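Side-chain contacts in glycine betaine/carnitine/choline ABC transporter (Staphylococcus aureus subsp. aureus Mu50, PDB 3O66), which probably binds glycine betaine, carnitine or choline as the substrate-binding component of an ABC-type importer: residues A226-E229 and L230-H234; R29-I32 and E33-H37. All coordinates share one frame; numbering follows the deposited sequence.

Interaction 1: A226-E229 and L230-H234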
loop_
_atom_site.group_PDB
_atom_site.type_symbol
_atom_site.label_atom_id
_atom_site.label_comp_id
_atom_site.label_asym_id
_atom_site.label_seq_id
_atom_site.Cartn_x
_atom_site.Cartn_y
_atom_site.Cartn_z
ATOM N N ALA A 226 8.219 10.140 9.180
ATOM C CA ALA A 226 8.318 11.486 9.718
ATOM C C ALA A 226 9.815 11.806 9.827
ATOM O O ALA A 226 10.638 10.907 10.087
ATOM C CB ALA A 226 7.636 11.588 11.073
ATOM N N THR A 227 10.186 13.067 9.618
ATOM C CA THR A 227 11.589 13.464 9.894
ATOM C C THR A 227 11.832 13.459 11.388
ATOM O O THR A 227 10.920 13.749 12.205
ATOM C CB THR A 227 11.920 14.850 9.345
ATOM O OG1 THR A 227 11.128 15.828 10.035
ATOM C CG2 THR A 227 11.658 14.894 7.840
ATOM N N ASN A 228 13.045 13.103 11.777
ATOM C CA ASN A 228 13.382 13.125 13.195
ATOM C C ASN A 228 13.524 14.554 13.747
ATOM O O ASN A 228 13.322 14.788 14.954
ATOM C CB ASN A 228 14.594 12.209 13.488
ATOM C CG ASN A 228 14.236 10.742 13.286
ATOM O OD1 ASN A 228 13.062 10.374 13.389
ATOM N ND2 ASN A 228 15.220 9.908 12.973
ATOM N N GLU A 229 13.797 15.512 12.859
ATOM C CA GLU A 229 13.763 16.933 13.243
ATOM C C GLU A 229 12.371 17.267 13.818
ATOM O O GLU A 229 12.277 17.880 14.877
ATOM C CB GLU A 229 14.110 17.858 12.066
ATOM C CG GLU A 229 14.046 19.360 12.423
ATOM C CD GLU A 229 14.305 20.301 11.230
ATOM O OE1 GLU A 229 14.172 19.865 10.065
ATOM O OE2 GLU A 229 14.627 21.497 11.465
ATOM N N LEU A 230 11.308 16.840 13.132
ATOM C CA LEU A 230 9.940 17.091 13.613
ATOM C C LEU A 230 9.669 16.339 14.917
ATOM O O LEU A 230 9.074 16.897 15.881
ATOM C CB LEU A 230 8.889 16.689 12.553
ATOM C CG LEU A 230 7.442 16.664 13.060
ATOM C CD1 LEU A 230 6.955 18.078 13.434
ATOM C CD2 LEU A 230 6.523 16.035 12.025
ATOM N N LEU A 231 10.086 15.072 14.955
ATOM C CA LEU A 231 9.876 14.236 16.134
ATOM C C LEU A 231 10.685 14.731 17.341
ATOM O O LEU A 231 10.282 14.536 18.492
ATOM C CB LEU A 231 10.186 12.768 15.817
ATOM C CG LEU A 231 9.304 12.106 14.735
ATOM C CD1 LEU A 231 9.608 10.617 14.687
ATOM C CD2 LEU A 231 7.799 12.318 14.962
ATOM N N ARG A 232 11.824 15.374 17.088
ATOM C CA ARG A 232 12.579 15.981 18.191
ATOM C C ARG A 232 11.917 17.246 18.720
ATOM O O ARG A 232 11.894 17.490 19.934
ATOM C CB ARG A 232 14.047 16.213 17.802
ATOM C CG ARG A 232 14.844 14.911 17.784
ATOM C CD ARG A 232 16.325 15.107 17.518
ATOM N NE ARG A 232 16.569 15.721 16.216
ATOM C CZ ARG A 232 16.890 15.062 15.104
ATOM N NH1 ARG A 232 17.036 13.746 15.099
ATOM N NH2 ARG A 232 17.074 15.740 13.988
ATOM N N GLN A 233 11.358 18.034 17.810
ATOM C CA GLN A 233 10.637 19.235 18.176
ATOM C C GLN A 233 9.328 18.923 18.931
ATOM O O GLN A 233 8.996 19.626 19.886
ATOM C CB GLN A 233 10.364 20.075 16.924
ATOM C CG GLN A 233 9.601 21.348 17.201
ATOM C CD GLN A 233 9.783 22.379 16.098
ATOM O OE1 GLN A 233 9.671 22.062 14.910
ATOM N NE2 GLN A 233 10.066 23.619 16.488
ATOM N N HIS A 234 8.596 17.889 18.493
ATOM C CA HIS A 234 7.332 17.495 19.109
ATOM C C HIS A 234 7.292 15.988 19.385
ATOM O O HIS A 234 6.649 15.249 18.626
ATOM C CB HIS A 234 6.156 17.850 18.186
ATOM C CG HIS A 234 6.072 19.300 17.849
ATOM N ND1 HIS A 234 5.591 20.238 18.737
ATOM C CD2 HIS A 234 6.405 19.978 16.725
ATOM C CE1 HIS A 234 5.654 21.438 18.180
ATOM N NE2 HIS A 234 6.146 21.306 16.961
#
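Leu-230 gives its backbone N-H to the side chain of Thr-227, with Leu-230 N to Thr-227 OG1 at 3.3 Å and a fairly straight N-H...O angle of 157°. The hydroxyl can reach that amide because the Thr-227 chi1 of 65° swings OG1 into the position flanked by both the amide nitrogen and the carbonyl carbon of its own residue, turned toward the first turn of the helix. Beyond the bond, OG1 of Thr-227 also lies 3.5 Å from CB of Leu-230, whose side chain runs roughly perpendicular to that of the threonine. Leu-231 comes next: its N bonds to the carbonyl O of Thr-227, and its isobutyl group bends back toward the strand, where CD2 of Leu-231 meets CB of Ala-226 at 4.0 Å. CD1 of Leu-231 lies 3.7 Å from OD1 of Asn-228, an oxygen engaged by the hydroxyl of Thr-105. The arrangement is a classic N-cap, placed where strand 222-227, part of a mixed sheet, runs straight into helix 228-233, in a fold of the periplasmic-binding-protein type. Arg-232 then bonds through its backbone N to O of Asn-228 at 2.7 Å, while its side chain, bent at chi3 (-61°), folds back over the same peptide. One face of the Arg-232 guanidinium covers Asn-228 O, which sits centrally 3.5 Å from the plane, and NH1 of Arg-232 comes within 3.3 Å of CB of Asn-228. Asp-103, just ahead of the neighbouring strand 104-106, takes NH2 of Arg-232 in a salt bridge. Gln-233 N bonds in turn to O of Glu-229 at 3.1 Å.

Interaction 2: R29-I32 and E33-H37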
loop_
_atom_site.group_PDB
_atom_site.type_symbol
_atom_site.label_atom_id
_atom_site.label_comp_id
_atom_site.label_asym_id
_atom_site.label_seq_id
_atom_site.Cartn_x
_atom_site.Cartn_y
_atom_site.Cartn_z
ATOM N N ARG A 29 -3.690 13.701 9.755
ATOM C CA ARG A 29 -3.968 15.129 9.997
ATOM C C ARG A 29 -5.004 15.267 11.121
ATOM O O ARG A 29 -4.837 16.081 12.063
ATOM C CB ARG A 29 -4.466 15.828 8.711
ATOM C CG ARG A 29 -4.995 17.243 8.953
ATOM C CD ARG A 29 -5.565 17.838 7.658
ATOM N NE ARG A 29 -6.792 17.155 7.204
ATOM C CZ ARG A 29 -8.019 17.437 7.629
ATOM N NH1 ARG A 29 -8.220 18.399 8.524
ATOM N NH2 ARG A 29 -9.057 16.764 7.142
ATOM N N LEU A 30 -6.080 14.490 11.008
ATOM C CA LEU A 30 -7.159 14.550 11.978
ATOM C C LEU A 30 -6.747 14.011 13.332
ATOM O O LEU A 30 -7.177 14.520 14.366
ATOM C CB LEU A 30 -8.438 13.868 11.449
ATOM C CG LEU A 30 -9.142 14.540 10.261
ATOM C CD1 LEU A 30 -10.042 13.526 9.534
ATOM C CD2 LEU A 30 -9.961 15.819 10.659
ATOM N N LEU A 31 -5.902 12.982 13.327
ATOM C CA LEU A 31 -5.493 12.370 14.573
ATOM C C LEU A 31 -4.555 13.319 15.315
ATOM O O LEU A 31 -4.659 13.453 16.529
ATOM C CB LEU A 31 -4.815 11.025 14.298
ATOM C CG LEU A 31 -4.440 10.182 15.501
ATOM C CD1 LEU A 31 -5.626 9.899 16.417
ATOM C CD2 LEU A 31 -3.797 8.877 14.994
ATOM N N ILE A 32 -3.664 13.994 14.586
ATOM C CA ILE A 32 -2.779 15.002 15.198
ATOM C C ILE A 32 -3.601 16.163 15.754
ATOM O O ILE A 32 -3.385 16.597 16.894
ATOM C CB ILE A 32 -1.698 15.479 14.220
ATOM C CG1 ILE A 32 -0.716 14.314 13.954
ATOM C CG2 ILE A 32 -0.994 16.742 14.741
ATOM C CD1 ILE A 32 0.095 14.491 12.676
ATOM N N GLU A 33 -4.561 16.661 14.971
ATOM C CA GLU A 33 -5.460 17.691 15.513
ATOM C C GLU A 33 -6.103 17.211 16.809
ATOM O O GLU A 33 -6.210 17.978 17.790
ATOM C CB GLU A 33 -6.533 18.103 14.508
ATOM C CG GLU A 33 -5.975 18.891 13.340
ATOM C CD GLU A 33 -7.037 19.301 12.319
ATOM O OE1 GLU A 33 -8.178 19.610 12.733
ATOM O OE2 GLU A 33 -6.709 19.323 11.102
ATOM N N HIS A 34 -6.580 15.971 16.796
ATOM C CA HIS A 34 -7.280 15.405 17.956
ATOM C C HIS A 34 -6.359 15.308 19.176
ATOM O O HIS A 34 -6.685 15.840 20.248
ATOM C CB HIS A 34 -7.904 14.035 17.625
ATOM C CG HIS A 34 -8.530 13.347 18.813
ATOM N ND1 HIS A 34 -9.789 13.664 19.288
ATOM C CD2 HIS A 34 -8.058 12.372 19.625
ATOM C CE1 HIS A 34 -10.070 12.901 20.333
ATOM N NE2 HIS A 34 -9.033 12.111 20.560
ATOM N N ASP A 35 -5.212 14.645 19.016
ATOM C CA ASP A 35 -4.308 14.447 20.149
ATOM C C ASP A 35 -3.730 15.744 20.721
ATOM O O ASP A 35 -3.434 15.802 21.921
ATOM C CB ASP A 35 -3.164 13.508 19.783
ATOM C CG ASP A 35 -3.579 12.064 19.745
ATOM O OD1 ASP A 35 -4.764 11.740 19.968
ATOM O OD2 ASP A 35 -2.698 11.232 19.499
ATOM N N THR A 36 -3.571 16.767 19.878
ATOM C CA THR A 36 -2.975 18.044 20.313
ATOM C C THR A 36 -4.029 19.088 20.649
ATOM O O THR A 36 -3.707 20.236 20.881
ATOM C CB THR A 36 -1.987 18.628 19.263
ATOM O OG1 THR A 36 -2.715 19.056 18.099
ATOM C CG2 THR A 36 -0.936 17.566 18.856
ATOM N N HIS A 37 -5.288 18.674 20.670
ATOM C CA HIS A 37 -6.428 19.580 20.917
ATOM C C HIS A 37 -6.389 20.829 20.044
ATOM O O HIS A 37 -6.654 21.943 20.531
ATOM C CB HIS A 37 -6.514 19.962 22.407
ATOM C CG HIS A 37 -6.338 18.805 23.336
ATOM N ND1 HIS A 37 -5.204 18.636 24.102
ATOM C CD2 HIS A 37 -7.140 17.749 23.613
ATOM C CE1 HIS A 37 -5.316 17.528 24.814
ATOM N NE2 HIS A 37 -6.485 16.973 24.539
#
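The guanidinium of Arg-29 carries CG of Leu-30 over one face, 3.8 Å from the plane and off to one side, while OE2 of Glu-33 approaches obliquely. Of the other flat groups, the ring of His-34 stacks on Tyr-280, and that of His-37 has O of Asp-35 over one face. Arg-29 and Glu-33 form an i to i+4 salt bridge along the last turns of helix 19-35, the helix of a beta-alpha-beta unit between strands 12-16 and 43-48. NH1 of Arg-29 lies 3.1 Å from OE2 of Glu-33, but the hydrogen bond is weak: the N-H...O angle is 132° and the guanidinium and carboxylate planes stand 57° apart. The two side chains run alongside each other in the same direction, and the bend of Arg-29 at chi3 (68°) brings NH1 back to the carboxylate. OE2 of Glu-33 also touches the aliphatic part of the arginine, 3.4 Å from CG of Arg-29. A second bond, from Arg-29 NE to His-26 ND1, steadies the guanidinium from the preceding turn.

At the next residue, CB of His-34 lies 3.4 Å from O of Leu-30, and NE2 of His-34 bonds to Asp-282, the C-terminal residue. Asp-35 lies beside Leu-31, OD1 of Asp-35 reaching to 4.1 Å from CD1 of Leu-31; its carboxylate is held by Thr-240 and by a salt bridge to Lys-243, which would be expected to stabilise its negative charge. The helix then ends in a Schellman motif with His-37, at positive phi, as the C-prime residue. Just before it, Thr-36 turns back on Ile-32, the CG2 methyls of Thr-36 and Ile-32 4.2 Å apart. The carbonyl O of Ile-32 accepts two bonds, from Thr-36 N at 3.0 Å and from Thr-36 OG1 at 2.8 Å, one from each side of the carbonyl plane.

Overall arrangement
Following the chain from the N terminus, interaction 2 comes first, at the end of helix 19-35, from which a loop leads to strand 43-48. Interaction 1 follows far later, where strand 222-227 passes into helix 228-233. Each is local and closes only a helical turn, so they stand in series and neither nest nor cross. One lies at the end of a helix, the other at the start of one. The centres of interactions 1 and 2 lie 16 Å apart, and the nearest atoms of interactions 1 and 2 are about 7 Å apart, without touching. Helix 236-242 bridges them: Leu-237 meets both Leu-230 and Ile-32. Strands 12-16, 43-48 and 222-227 belong to one mixed sheet.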